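PDB 2IIZ: melanin biosynthesis protein TyrA, putative, which binds heme b and probably acts as a dye-decolorizing peroxidase. Local coordinates for residues P87-G92 with H267-L272; I99-F104 with S297-P302; L12-E17 with E164-G169; M26-D31 with E131-E136; N43-I48 with G62-G67. One frame throughout, in Å; residues are numbered along the deposited sequence.

Contact 1 of 5, residues P87-G92 with H267-L272. With HEM (protoporphyrin IX containing Fe), chain C.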
# COMPACT_ATOMS: atom_id res chain seq x y z
N PRO A 87 21.88 12.90 12.86
CA PRO A 87 22.60 12.92 14.13
C PRO A 87 22.37 11.62 14.94
O PRO A 87 21.55 11.58 15.87
CB PRO A 87 22.03 14.16 14.82
CG PRO A 87 20.58 14.17 14.35
CD PRO A 87 20.58 13.60 12.96
N ALA A 88 23.10 10.57 14.58
CA ALA A 88 22.98 9.27 15.26
C ALA A 88 23.04 9.44 16.77
O ALA A 88 23.87 10.19 17.29
CB ALA A 88 24.10 8.31 14.80
N MSE A 89 22.17 8.74 17.49
CA MSE A 89 22.30 8.67 18.94
C MSE A 89 21.60 7.46 19.53
O MSE A 89 20.73 6.85 18.91
CB MSE A 89 21.84 9.98 19.59
CG MSE A 89 20.53 10.54 19.09
SE MSE A 89 20.06 12.20 19.99
CE MSE A 89 20.64 13.49 18.65
N GLN A 90 22.00 7.12 20.75
CA GLN A 90 21.61 5.87 21.39
C GLN A 90 21.85 5.92 22.91
O GLN A 90 22.93 6.32 23.36
CB GLN A 90 22.43 4.72 20.80
CG GLN A 90 22.43 3.43 21.60
CD GLN A 90 23.04 2.27 20.83
OE1 GLN A 90 24.24 2.26 20.56
NE2 GLN A 90 22.21 1.28 20.48
N GLU A 91 20.84 5.51 23.68
CA GLU A 91 21.04 5.19 25.10
C GLU A 91 20.11 4.05 25.49
O GLU A 91 18.92 4.09 25.20
CB GLU A 91 20.79 6.42 25.98
CG GLU A 91 21.16 6.21 27.44
CD GLU A 91 21.27 7.53 28.22
OE1 GLU A 91 20.21 8.15 28.53
OE2 GLU A 91 22.42 7.93 28.51
N GLY A 92 20.66 3.02 26.14
CA GLY A 92 19.92 1.79 26.40
C GLY A 92 19.34 1.19 25.13
O GLY A 92 20.03 1.12 24.11
N HIS A 267 16.95 22.02 15.37
CA HIS A 267 15.66 21.89 16.04
C HIS A 267 15.26 20.42 16.24
O HIS A 267 15.05 19.99 17.38
CB HIS A 267 14.58 22.64 15.28
CG HIS A 267 14.65 24.12 15.46
ND1 HIS A 267 13.62 24.96 15.11
CD2 HIS A 267 15.64 24.91 15.95
CE1 HIS A 267 13.97 26.20 15.38
NE2 HIS A 267 15.19 26.20 15.89
N PHE A 268 15.17 19.66 15.16
CA PHE A 268 14.92 18.21 15.25
C PHE A 268 15.94 17.53 16.18
O PHE A 268 15.58 16.67 16.97
CB PHE A 268 14.98 17.57 13.87
CG PHE A 268 15.16 16.06 13.88
CD1 PHE A 268 14.07 15.23 14.00
CD2 PHE A 268 16.42 15.49 13.75
CE1 PHE A 268 14.23 13.84 14.01
CE2 PHE A 268 16.58 14.11 13.76
CZ PHE A 268 15.48 13.29 13.88
N GLU A 269 17.21 17.92 16.09
CA GLU A 269 18.27 17.26 16.87
C GLU A 269 18.08 17.45 18.36
O GLU A 269 18.06 16.49 19.14
CB GLU A 269 19.66 17.74 16.45
CG GLU A 269 20.77 16.86 17.00
CD GLU A 269 22.18 17.39 16.71
OE1 GLU A 269 22.43 17.83 15.57
OE2 GLU A 269 23.02 17.35 17.64
N LYS A 270 17.96 18.71 18.76
CA LYS A 270 17.65 19.03 20.14
C LYS A 270 16.43 18.25 20.67
O LYS A 270 16.45 17.76 21.79
CB LYS A 270 17.45 20.54 20.26
CG LYS A 270 18.75 21.34 20.18
CD LYS A 270 18.51 22.80 19.84
CE LYS A 270 19.63 23.73 20.38
NZ LYS A 270 20.98 23.11 20.25
N MSE A 271 15.38 18.13 19.85
CA MSE A 271 14.19 17.35 20.25
C MSE A 271 14.54 15.89 20.42
O MSE A 271 14.15 15.28 21.40
CB MSE A 271 13.06 17.46 19.22
CG MSE A 271 12.27 18.74 19.35
SE MSE A 271 11.27 19.18 17.75
CE MSE A 271 10.47 20.75 18.31
N LEU A 272 15.28 15.33 19.47
CA LEU A 272 15.63 13.93 19.51
C LEU A 272 16.54 13.62 20.71
O LEU A 272 16.36 12.61 21.39
CB LEU A 272 16.32 13.55 18.22
CG LEU A 272 16.62 12.07 18.04
CD1 LEU A 272 15.33 11.29 17.83
CD2 LEU A 272 17.62 11.84 16.87
CHA HEM C . 3.71 15.89 19.31
CHB HEM C . 3.39 11.23 18.12
CHC HEM C . 8.04 11.12 17.01
CHD HEM C . 8.27 15.87 17.65
C1A HEM C . 3.23 14.62 19.11
C2A HEM C . 1.88 14.19 19.42
C3A HEM C . 1.81 12.89 19.09
C4A HEM C . 3.09 12.49 18.56
CMA HEM C . 0.60 11.95 19.22
CAA HEM C . 0.77 15.08 20.02
CBA HEM C . -0.08 15.76 18.93
CGA HEM C . 0.65 16.94 18.33
O1A HEM C . 1.13 16.85 17.16
O2A HEM C . 0.75 18.00 19.01
C1B HEM C . 4.62 10.80 17.74
C2B HEM C . 4.94 9.44 17.36
C3B HEM C . 6.24 9.41 17.05
C4B HEM C . 6.76 10.75 17.23
CMB HEM C . 3.90 8.30 17.35
CAB HEM C . 7.12 8.24 16.58
CBB HEM C . 6.91 7.01 17.03
C1C HEM C . 8.50 12.39 17.12
C2C HEM C . 9.87 12.78 16.91
C3C HEM C . 9.95 14.10 17.08
C4C HEM C . 8.61 14.57 17.40
CMC HEM C . 10.98 11.77 16.56
CAC HEM C . 11.18 15.01 16.98
CBC HEM C . 12.42 14.59 16.71
C1D HEM C . 7.08 16.32 18.13
C2D HEM C . 6.77 17.70 18.37
C3D HEM C . 5.34 17.71 18.89
C4D HEM C . 4.94 16.33 18.90
CMD HEM C . 7.70 18.91 18.15
CAD HEM C . 4.49 18.92 19.31
CBD HEM C . 4.61 19.05 20.82
CGD HEM C . 4.06 20.37 21.33
O1D HEM C . 2.95 20.35 21.94
O2D HEM C . 4.74 21.40 21.13
NA HEM C . 3.94 13.56 18.59
NB HEM C . 5.75 11.58 17.65
NC HEM C . 7.74 13.50 17.41
ND HEM C . 5.98 15.54 18.45
FE HEM C . 5.89 13.48 18.22
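Phe268 has Pro87 at the edge of its ring on one side and a heme vinyl group on another. Pro87 lies near the ring plane, with CE2 of Phe268 4.0 Å from CG of Pro87, while Phe268 CD1 is modelled 3.2 Å from CBC of the heme, the end of a vinyl group that arrives obliquely; so short a carbon-carbon distance is doubtful in detail. One helical turn of 267-272 therefore has the cofactor on one flank and 87-92 on another. The Phe268 ring also stacks with His182. In the DyP-type peroxidase fold the heme belongs to the C-terminal half, to which helix 266-276 contributes Phe268 and Met271; the methyl CE of Met271, a selenomethionine, points at heme CMD. Segment 87-92, whose residues 89-91 form a short strand, comes from the N-terminal half and reaches the helix on the side of Glu269 and Leu272. There Pro87 CB touches CG of Glu269 at 3.7 Å, the proline ring and the glutamate chain lying alongside and pointing opposite ways. Met89, also a selenomethionine, bends at its third torsion (chi3 99°), which brings CE to 3.8 Å from Glu269 CG and 3.9 Å from CD2 of Leu272. Its selenium rests beside the backbone, 3.9 Å from the carbonyl carbon of Leu272. Phe86 and Tyr186 add further cover to the Leu272 side chain.

Contact 2 of 5, residues I99-F104 with S297-P302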
# COMPACT_ATOMS: atom_id res chain seq x y z
N ILE A 99 21.11 6.12 8.58
CA ILE A 99 21.13 5.38 7.33
C ILE A 99 20.73 6.40 6.28
O ILE A 99 19.57 6.78 6.18
CB ILE A 99 20.13 4.21 7.35
CG1 ILE A 99 20.52 3.19 8.43
CG2 ILE A 99 20.11 3.50 6.00
CD1 ILE A 99 19.52 2.02 8.62
N GLU A 100 21.71 6.85 5.50
CA GLU A 100 21.52 7.96 4.60
C GLU A 100 21.26 7.42 3.20
O GLU A 100 21.75 6.33 2.86
CB GLU A 100 22.77 8.82 4.56
CG GLU A 100 23.31 9.22 5.94
CD GLU A 100 22.60 10.39 6.57
OE1 GLU A 100 21.57 10.86 6.05
OE2 GLU A 100 23.10 10.83 7.62
N TYR A 101 20.49 8.20 2.43
CA TYR A 101 20.16 7.91 1.02
C TYR A 101 20.48 9.15 0.19
O TYR A 101 20.32 10.27 0.68
CB TYR A 101 18.68 7.54 0.85
CG TYR A 101 18.24 6.40 1.74
CD1 TYR A 101 18.48 5.07 1.38
CD2 TYR A 101 17.59 6.65 2.96
CE1 TYR A 101 18.09 4.02 2.20
CE2 TYR A 101 17.18 5.61 3.78
CZ TYR A 101 17.44 4.29 3.40
OH TYR A 101 17.04 3.25 4.21
N ASP A 102 20.91 8.94 -1.06
CA ASP A 102 21.30 10.04 -1.95
C ASP A 102 20.15 10.97 -2.32
O ASP A 102 20.31 12.20 -2.35
CB ASP A 102 21.93 9.49 -3.25
CG ASP A 102 23.28 8.84 -3.03
OD1 ASP A 102 23.82 8.90 -1.90
OD2 ASP A 102 23.81 8.26 -3.99
N LEU A 103 18.99 10.38 -2.61
CA LEU A 103 17.82 11.15 -3.00
C LEU A 103 16.55 10.60 -2.38
O LEU A 103 16.37 9.39 -2.23
CB LEU A 103 17.65 11.12 -4.52
CG LEU A 103 18.74 11.76 -5.37
CD1 LEU A 103 18.44 11.43 -6.82
CD2 LEU A 103 18.80 13.27 -5.16
N PHE A 104 15.67 11.54 -2.04
CA PHE A 104 14.37 11.25 -1.46
C PHE A 104 13.32 11.98 -2.30
O PHE A 104 13.43 13.19 -2.55
CB PHE A 104 14.36 11.72 -0.01
CG PHE A 104 13.03 11.56 0.70
CD1 PHE A 104 12.20 10.47 0.47
CD2 PHE A 104 12.62 12.51 1.62
CE1 PHE A 104 10.99 10.35 1.13
CE2 PHE A 104 11.42 12.39 2.28
CZ PHE A 104 10.60 11.30 2.04
N SER A 297 17.78 9.61 8.37
CA SER A 297 18.33 10.22 7.15
C SER A 297 18.21 11.74 7.20
O SER A 297 17.14 12.26 7.53
CB SER A 297 17.56 9.73 5.93
OG SER A 297 17.42 8.31 5.86
N SER A 298 19.31 12.44 6.87
CA SER A 298 19.29 13.89 6.70
C SER A 298 19.28 14.25 5.21
O SER A 298 20.03 13.65 4.42
CB SER A 298 20.51 14.53 7.38
OG SER A 298 20.34 15.93 7.53
N PHE A 299 18.42 15.21 4.84
CA PHE A 299 18.32 15.70 3.46
C PHE A 299 18.20 17.23 3.45
O PHE A 299 17.95 17.86 4.47
CB PHE A 299 17.06 15.17 2.74
CG PHE A 299 16.88 13.68 2.77
CD1 PHE A 299 17.47 12.87 1.81
CD2 PHE A 299 16.10 13.08 3.75
CE1 PHE A 299 17.29 11.49 1.83
CE2 PHE A 299 15.91 11.70 3.77
CZ PHE A 299 16.51 10.90 2.81
N PHE A 300 18.39 17.81 2.27
CA PHE A 300 17.98 19.20 2.00
C PHE A 300 17.10 19.17 0.77
O PHE A 300 17.46 18.58 -0.25
CB PHE A 300 19.18 20.14 1.80
CG PHE A 300 18.83 21.62 1.89
CD1 PHE A 300 18.67 22.25 3.12
CD2 PHE A 300 18.66 22.38 0.74
CE1 PHE A 300 18.36 23.60 3.20
CE2 PHE A 300 18.34 23.73 0.82
CZ PHE A 300 18.19 24.34 2.04
N ALA A 301 15.94 19.80 0.89
CA ALA A 301 15.00 19.99 -0.20
C ALA A 301 15.11 21.44 -0.65
O ALA A 301 14.57 22.34 -0.00
CB ALA A 301 13.59 19.69 0.27
N PRO A 302 15.82 21.68 -1.76
CA PRO A 302 15.94 23.09 -2.14
C PRO A 302 14.65 23.67 -2.75
O PRO A 302 13.65 22.97 -2.92
CB PRO A 302 17.08 23.08 -3.18
CG PRO A 302 17.62 21.67 -3.21
CD PRO A 302 16.53 20.80 -2.70
O HOH W 1 20.54 11.13 3.35
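The backbones of 99-104 and 297-302 diverge from a close start, with CA atoms 4.7 Å apart at Glu100 and Ser297 but 7.7 Å at Phe104 and Phe299. At the close end two polar bonds do the joining. Ser297 OG, beside its own backbone N (chi1 -50°), donates to Ile99 O at 2.7 Å, nearly along the C=O axis, and also sits at the edge of the Tyr101 ring. Glu100 folds at its second torsion and offers the syn lone pair of OE1 to Ser298 N at 2.9 Å; its other oxygen, OE2, is taken by Phe86 N. A water in the widening gap lies 2.8 Å from both Tyr101 O and Ser298 O and can donate to either. Strand 103-109 of the N-terminal half and strand 291-301 of the C-terminal half flank strand 61-67 in one antiparallel sheet, and a classic beta bulge at Asp102 and Leu103, both facing Phe27, marks the start of 103-109. Beyond it Phe104 CB lies over one face of the Phe299 ring, 3.7 Å from its centroid and toward the rim at CE1, in a CH-pi contact. The two rings meet obliquely, planes 32° apart, while Val183 and Met26 pack against both phenylalanines.

Contact 3 of 5, residues L12-E17 with E164-G169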
# COMPACT_ATOMS: atom_id res chain seq x y z
N LEU A 12 6.27 22.75 -3.27
CA LEU A 12 4.95 22.92 -2.67
C LEU A 12 4.63 21.85 -1.64
O LEU A 12 3.78 22.07 -0.78
CB LEU A 12 3.88 22.94 -3.76
CG LEU A 12 4.00 24.04 -4.81
CD1 LEU A 12 2.86 23.96 -5.80
CD2 LEU A 12 4.02 25.41 -4.13
N GLY A 13 5.30 20.71 -1.72
CA GLY A 13 4.97 19.59 -0.82
C GLY A 13 5.60 19.71 0.55
O GLY A 13 5.31 18.93 1.43
N VAL A 14 6.47 20.70 0.75
CA VAL A 14 7.21 20.81 2.00
C VAL A 14 6.31 21.23 3.11
O VAL A 14 6.36 20.65 4.21
CB VAL A 14 8.35 21.83 1.92
CG1 VAL A 14 9.05 21.92 3.28
CG2 VAL A 14 9.37 21.43 0.85
N CYS A 15 5.50 22.26 2.83
CA CYS A 15 4.56 22.83 3.79
C CYS A 15 3.11 22.40 3.56
O CYS A 15 2.20 22.91 4.21
CB CYS A 15 4.63 24.34 3.75
SG CYS A 15 6.20 25.06 4.23
N ALA A 16 2.88 21.47 2.64
CA ALA A 16 1.50 21.14 2.27
C ALA A 16 0.70 20.71 3.48
O ALA A 16 1.23 20.10 4.40
CB ALA A 16 1.48 20.05 1.21
N GLU A 17 -0.59 21.03 3.46
CA GLU A 17 -1.53 20.47 4.42
C GLU A 17 -1.62 18.95 4.22
O GLU A 17 -1.17 18.41 3.19
CB GLU A 17 -2.92 21.10 4.27
CG GLU A 17 -3.01 22.58 4.61
CD GLU A 17 -2.67 22.87 6.07
OE1 GLU A 17 -2.86 21.96 6.92
OE2 GLU A 17 -2.23 24.02 6.38
N GLU A 164 7.29 30.10 7.87
CA GLU A 164 8.24 30.70 8.82
C GLU A 164 9.13 29.64 9.50
O GLU A 164 10.34 29.82 9.64
CB GLU A 164 7.44 31.47 9.89
CG GLU A 164 8.25 32.42 10.77
CD GLU A 164 8.42 33.80 10.18
OE1 GLU A 164 7.77 34.10 9.14
OE2 GLU A 164 9.20 34.58 10.76
N VAL A 165 8.52 28.53 9.89
CA VAL A 165 9.23 27.45 10.60
C VAL A 165 10.03 26.59 9.63
O VAL A 165 11.18 26.26 9.90
CB VAL A 165 8.26 26.54 11.39
CG1 VAL A 165 8.98 25.30 11.96
CG2 VAL A 165 7.63 27.32 12.52
N ALA A 166 9.43 26.24 8.50
CA ALA A 166 9.98 25.22 7.61
C ALA A 166 11.07 25.70 6.66
O ALA A 166 12.02 24.95 6.40
CB ALA A 166 8.86 24.56 6.80
N LEU A 167 10.94 26.92 6.15
CA LEU A 167 11.74 27.39 5.02
C LEU A 167 12.92 28.28 5.40
O LEU A 167 12.79 29.20 6.22
CB LEU A 167 10.86 28.15 4.02
CG LEU A 167 9.69 27.39 3.39
CD1 LEU A 167 8.90 28.29 2.44
CD2 LEU A 167 10.14 26.14 2.67
N VAL A 168 14.07 28.01 4.79
CA VAL A 168 15.24 28.88 4.93
C VAL A 168 14.88 30.24 4.35
O VAL A 168 14.12 30.32 3.36
CB VAL A 168 16.47 28.34 4.18
CG2 VAL A 168 16.84 26.92 4.64
N GLY A 169 15.42 31.30 4.98
CA GLY A 169 15.20 32.68 4.56
C GLY A 169 16.51 33.38 4.24
O GLY A 169 17.47 32.76 3.76
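Ala166, in the last turn of helix 160-166, meets Cys15 through a single methyl: its CB stands 3.7 Å from the sulfur SG, the shortest approach between the two segments. Cys15 turns SG anti to its carbonyl carbon, beside the backbone N (chi1 -64°), and with that torsion the sulfur reaches the helix end. Val14 approaches the same methyl more loosely, its CG1 4.4 Å from Ala166 CB. The carbonyl of Ala166 has its own partner, Ser179 OG, and the Ala166 side chain is about 13 Å from the heme. One residue on, Leu167 is the first to leave helical backbone angles, yet its side chain still works toward 12-17. The branch point CG lies 4.3 Å from Cys15 SG, and the methyl CD2 is 4.4 Å from Val14 CG1. Sulfur and valine methyl thus each lie near both Ala166 and Leu167, closely only at Cys15 SG and Ala166 CB, in a small apolar cluster with no hydrogen bond across it. The polar grip on this N-terminal run comes from nearby side chains instead: Gln244 NE2 bonds to the carbonyls of Val14 and Ala16, and Arg162 NE, one turn earlier on the same helix, to that of Cys15. After Leu167 the chain turns away, Val168 pairing through its backbone with Gly177 and Gly178. The arrangement is a light lapping of the N-terminal lead-in to strand 21-29 onto helix 160-166 of the C-terminal half of the DyP-type fold.

Contact 4 of 5, residues M26-D31 with E131-E136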
# COMPACT_ATOMS: atom_id res chain seq x y z
N MSE A 26 13.37 6.32 -1.85
CA MSE A 26 14.76 6.53 -1.52
C MSE A 26 15.58 5.92 -2.63
O MSE A 26 15.43 4.73 -2.93
CB MSE A 26 15.04 5.82 -0.23
CG MSE A 26 14.25 6.42 0.89
SE MSE A 26 14.93 8.22 1.17
CE MSE A 26 13.79 8.60 2.70
N PHE A 27 16.44 6.75 -3.24
CA PHE A 27 17.30 6.35 -4.36
C PHE A 27 18.75 6.60 -4.01
O PHE A 27 19.08 7.59 -3.35
CB PHE A 27 17.02 7.15 -5.63
CG PHE A 27 15.64 7.00 -6.17
CD1 PHE A 27 15.33 5.98 -7.06
CD2 PHE A 27 14.63 7.89 -5.79
CE1 PHE A 27 14.05 5.83 -7.57
CE2 PHE A 27 13.36 7.75 -6.29
CZ PHE A 27 13.06 6.71 -7.19
N ASN A 28 19.60 5.71 -4.49
CA ASN A 28 21.03 5.88 -4.43
C ASN A 28 21.56 5.90 -5.85
O ASN A 28 21.12 5.12 -6.71
CB ASN A 28 21.69 4.78 -3.58
CG ASN A 28 21.61 5.07 -2.09
OD1 ASN A 28 21.32 6.19 -1.66
ND2 ASN A 28 21.88 4.05 -1.28
N ALA A 29 22.50 6.81 -6.08
CA ALA A 29 22.99 7.09 -7.41
C ALA A 29 24.11 6.13 -7.78
O ALA A 29 24.88 5.71 -6.92
CB ALA A 29 23.46 8.53 -7.49
N ASN A 30 24.20 5.81 -9.07
CA ASN A 30 25.27 4.97 -9.57
C ASN A 30 26.57 5.79 -9.58
O ASN A 30 26.54 6.99 -9.27
CB ASN A 30 24.92 4.41 -10.97
CG ASN A 30 23.65 3.53 -10.96
OD1 ASN A 30 23.29 2.94 -9.95
ND2 ASN A 30 22.98 3.46 -12.10
N ASP A 31 27.69 5.16 -9.91
CA ASP A 31 28.99 5.85 -9.90
C ASP A 31 29.10 6.88 -11.03
O ASP A 31 28.74 6.60 -12.17
CB ASP A 31 30.15 4.84 -10.04
CG ASP A 31 30.48 4.11 -8.73
OD1 ASP A 31 29.73 4.24 -7.74
OD2 ASP A 31 31.51 3.41 -8.70
N GLU A 131 19.48 3.77 -8.46
CA GLU A 131 18.76 2.57 -8.04
C GLU A 131 17.72 2.92 -6.97
O GLU A 131 18.00 3.71 -6.06
CB GLU A 131 19.73 1.55 -7.45
CG GLU A 131 20.62 0.87 -8.48
CD GLU A 131 19.85 -0.05 -9.42
OE1 GLU A 131 18.64 -0.29 -9.19
OE2 GLU A 131 20.48 -0.54 -10.40
N LEU A 132 16.53 2.33 -7.09
CA LEU A 132 15.55 2.41 -6.02
C LEU A 132 16.00 1.50 -4.87
O LEU A 132 16.24 0.31 -5.09
CB LEU A 132 14.17 1.98 -6.50
CG LEU A 132 13.08 2.03 -5.41
CD1 LEU A 132 12.78 3.49 -4.98
CD2 LEU A 132 11.79 1.33 -5.84
N VAL A 133 16.09 2.05 -3.66
CA VAL A 133 16.57 1.31 -2.49
C VAL A 133 15.46 1.01 -1.47
O VAL A 133 15.40 -0.08 -0.91
CB VAL A 133 17.71 2.09 -1.80
CG1 VAL A 133 18.27 1.29 -0.63
CG2 VAL A 133 18.83 2.39 -2.81
N GLU A 134 14.58 1.98 -1.24
CA GLU A 134 13.44 1.80 -0.34
C GLU A 134 12.19 2.47 -0.93
O GLU A 134 12.25 3.57 -1.49
CB GLU A 134 13.74 2.41 1.03
CG GLU A 134 15.00 1.89 1.71
CD GLU A 134 14.85 0.49 2.28
OE1 GLU A 134 13.71 0.01 2.39
OE2 GLU A 134 15.88 -0.12 2.63
N GLU A 135 11.05 1.78 -0.80
CA GLU A 135 9.77 2.37 -1.11
C GLU A 135 8.81 2.04 0.01
O GLU A 135 8.77 0.90 0.48
CB GLU A 135 9.21 1.82 -2.42
CG GLU A 135 7.75 2.22 -2.62
CD GLU A 135 7.19 1.91 -4.00
OE1 GLU A 135 7.79 1.08 -4.75
OE2 GLU A 135 6.13 2.52 -4.33
N GLU A 136 8.05 3.03 0.45
CA GLU A 136 7.00 2.82 1.45
C GLU A 136 5.80 3.69 1.09
O GLU A 136 5.96 4.71 0.42
CB GLU A 136 7.48 3.17 2.87
CG GLU A 136 8.69 2.35 3.37
CD GLU A 136 8.37 0.88 3.66
OE1 GLU A 136 7.18 0.52 3.69
OE2 GLU A 136 9.33 0.08 3.86
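Phe27 and Leu132 form a non-hydrogen-bonded pair between antiparallel strands 21-29 and 130-139, the first and last strands of the ferredoxin-like N-terminal half, and the pairing is interrupted by a classic beta bulge. From the Phe27 backbone, CB starts 3.6 Å from Glu131 O. CG lies anti to the carbonyl carbon (chi1 -62°), a rotation that keeps it within 4.1 Å of Glu131 O. CD1 passes Glu131 O as well, at 3.6 Å, and lies almost equally close to Leu132 CA. At CE1 the partner becomes the methyl CD1 of Leu132, 3.7 Å away, and CZ still touches that methyl at 3.9 Å. Leu132 CD1 therefore sits over one face of the ring toward its rim, a CH-pi contact 26° off the ring normal. Phe126 also meets this ring, and Leu132 packs in turn on Leu251 of the second subunit, so the edge strand reaches the dimer interface. At the bulge Val133 and Glu134 both face Met26, whose carbonyl O receives two N-H groups: Val133 N at 2.9 Å and, weakly, Glu134 N at 3.3 Å. Farther along, Asn28 and Glu131 exchange two backbone bonds as a hydrogen-bonded pair. The Asn28 side chain sends OD1 to Asp102 N, on the neighbouring strand's bulge, while its ND2 lies 3.8 Å from CG2 of Val133.

Contact 5 of 5, residues N43-I48 with G62-G67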
# COMPACT_ATOMS: atom_id res chain seq x y z
N ASN A 43 14.09 18.33 -14.04
CA ASN A 43 12.85 17.92 -14.71
C ASN A 43 11.85 17.31 -13.75
O ASN A 43 10.66 17.56 -13.87
CB ASN A 43 13.13 16.90 -15.80
CG ASN A 43 13.91 17.48 -16.94
OD1 ASN A 43 13.64 18.59 -17.38
ND2 ASN A 43 14.89 16.72 -17.42
N VAL A 44 12.35 16.52 -12.79
CA VAL A 44 11.50 15.82 -11.83
C VAL A 44 10.89 16.78 -10.83
O VAL A 44 9.69 16.71 -10.54
CB VAL A 44 12.27 14.71 -11.08
CG1 VAL A 44 11.45 14.14 -9.94
CG2 VAL A 44 12.66 13.58 -12.05
N ALA A 45 11.72 17.67 -10.32
CA ALA A 45 11.26 18.72 -9.41
C ALA A 45 10.16 19.58 -10.04
O ALA A 45 9.15 19.90 -9.42
CB ALA A 45 12.43 19.60 -9.04
N GLN A 46 10.37 19.93 -11.29
CA GLN A 46 9.44 20.75 -12.04
C GLN A 46 8.11 20.03 -12.24
O GLN A 46 7.05 20.61 -12.01
CB GLN A 46 10.03 21.02 -13.40
CG GLN A 46 9.26 21.99 -14.26
CD GLN A 46 9.91 22.14 -15.61
OE1 GLN A 46 10.38 23.22 -15.97
NE2 GLN A 46 9.94 21.04 -16.38
N TYR A 47 8.20 18.78 -12.67
CA TYR A 47 7.04 17.94 -12.93
C TYR A 47 6.19 17.85 -11.67
O TYR A 47 4.99 18.10 -11.73
CB TYR A 47 7.55 16.57 -13.38
CG TYR A 47 6.56 15.45 -13.58
CD1 TYR A 47 5.51 15.54 -14.49
CD2 TYR A 47 6.68 14.26 -12.84
CE1 TYR A 47 4.61 14.47 -14.66
CE2 TYR A 47 5.80 13.21 -13.00
CZ TYR A 47 4.77 13.31 -13.89
OH TYR A 47 3.92 12.22 -14.01
N ILE A 48 6.83 17.52 -10.56
CA ILE A 48 6.16 17.45 -9.26
C ILE A 48 5.41 18.73 -8.88
O ILE A 48 4.33 18.69 -8.27
CB ILE A 48 7.17 17.09 -8.13
CG1 ILE A 48 7.58 15.63 -8.27
CG2 ILE A 48 6.55 17.30 -6.74
CD1 ILE A 48 8.69 15.17 -7.31
N GLY A 62 4.17 17.41 -3.51
CA GLY A 62 5.39 16.62 -3.47
C GLY A 62 6.67 17.43 -3.42
O GLY A 62 6.68 18.65 -3.64
N PHE A 63 7.77 16.75 -3.11
CA PHE A 63 9.07 17.35 -3.20
C PHE A 63 10.16 16.33 -3.46
O PHE A 63 9.98 15.15 -3.17
CB PHE A 63 9.37 18.25 -1.97
CG PHE A 63 9.57 17.52 -0.67
CD1 PHE A 63 10.73 16.81 -0.41
CD2 PHE A 63 8.60 17.56 0.31
CE1 PHE A 63 10.91 16.14 0.81
CE2 PHE A 63 8.78 16.90 1.51
CZ PHE A 63 9.94 16.19 1.75
N VAL A 64 11.26 16.81 -4.03
CA VAL A 64 12.53 16.09 -4.13
C VAL A 64 13.57 16.74 -3.22
O VAL A 64 13.80 17.95 -3.30
CB VAL A 64 13.13 16.13 -5.54
CG1 VAL A 64 14.26 15.09 -5.67
CG2 VAL A 64 12.07 15.86 -6.58
N ALA A 65 14.17 15.91 -2.36
CA ALA A 65 15.25 16.31 -1.46
C ALA A 65 16.46 15.43 -1.66
O ALA A 65 16.35 14.33 -2.20
CB ALA A 65 14.80 16.23 -0.03
N ILE A 66 17.60 15.94 -1.21
CA ILE A 66 18.92 15.44 -1.56
C ILE A 66 19.74 15.10 -0.30
O ILE A 66 19.83 15.91 0.61
CB ILE A 66 19.65 16.52 -2.39
CG1 ILE A 66 18.96 16.66 -3.75
CG2 ILE A 66 21.12 16.20 -2.58
CD1 ILE A 66 19.06 18.02 -4.29
N GLY A 67 20.35 13.92 -0.26
CA GLY A 67 20.98 13.43 0.97
C GLY A 67 22.17 14.26 1.41
O GLY A 67 22.90 14.82 0.58
O HOH W 2 4.14 19.74 -5.63
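Val64 pushes a single methyl, CG2, into a hollow on helix 43-48 lined by Val44, Ala45 and Ile48. Ile48 CD1 is the nearest wall at 3.5 Å, and Val44 CG1 stands 3.8 Å from the same methyl; the floor is Ala45, whose CA lies 4.1 Å from Val64 CG2. Both the valine and isoleucine side chains cross Val64 at about a right angle, so branch meets branch. Next to this knob the relief is reversed. Gly62 carries no side chain, and Ile48 drops its branch methyl CG2 onto the bare strand, 3.3 Å from the Gly62 carbonyl carbon, a tight fit. Helix 34-54 and strand 61-67 belong to a beta-alpha-beta crossover of the ferredoxin-like N-terminal half: the chain leaves strand 21-29, runs through the helix, and returns on 61-67, with strand 103-109 between the two. The short axes run nearly antiparallel, at 159°, and come within 7.9 Å. Ile48 is steered by CG1 lying anti to the carbonyl carbon (chi1 -72°), with CD1 extended beyond it toward Val64. At the end of the contact a water donates to Ile48 O at 2.8 Å and weakly accepts from Gly62 N. Met125 of helix 112-125 lies against Val44, and Leu304 against Ala45.

From the N terminus, 12-17 opens contact 3, whose loop shuts only at 164-169, at the end of helix 160-166. Within that span 26-31 opens contact 4, closed at 131-136, and inside it contact 5 closes early, between helix 34-54 and the next strand. Contacts 1 and 2 open after contact 5 has closed, at 87-92 and 99-104, and close at 267-272 and 297-302; each crosses contacts 3 and 4, and they cross one another. Contacts 4 and 5 lie wholly within the N-terminal half, while contacts 1, 2 and 3 stitch it to the C-terminal half. Contact 2 touches contacts 3, 4 and 5, the last two through backbone bonds in the shared sheet.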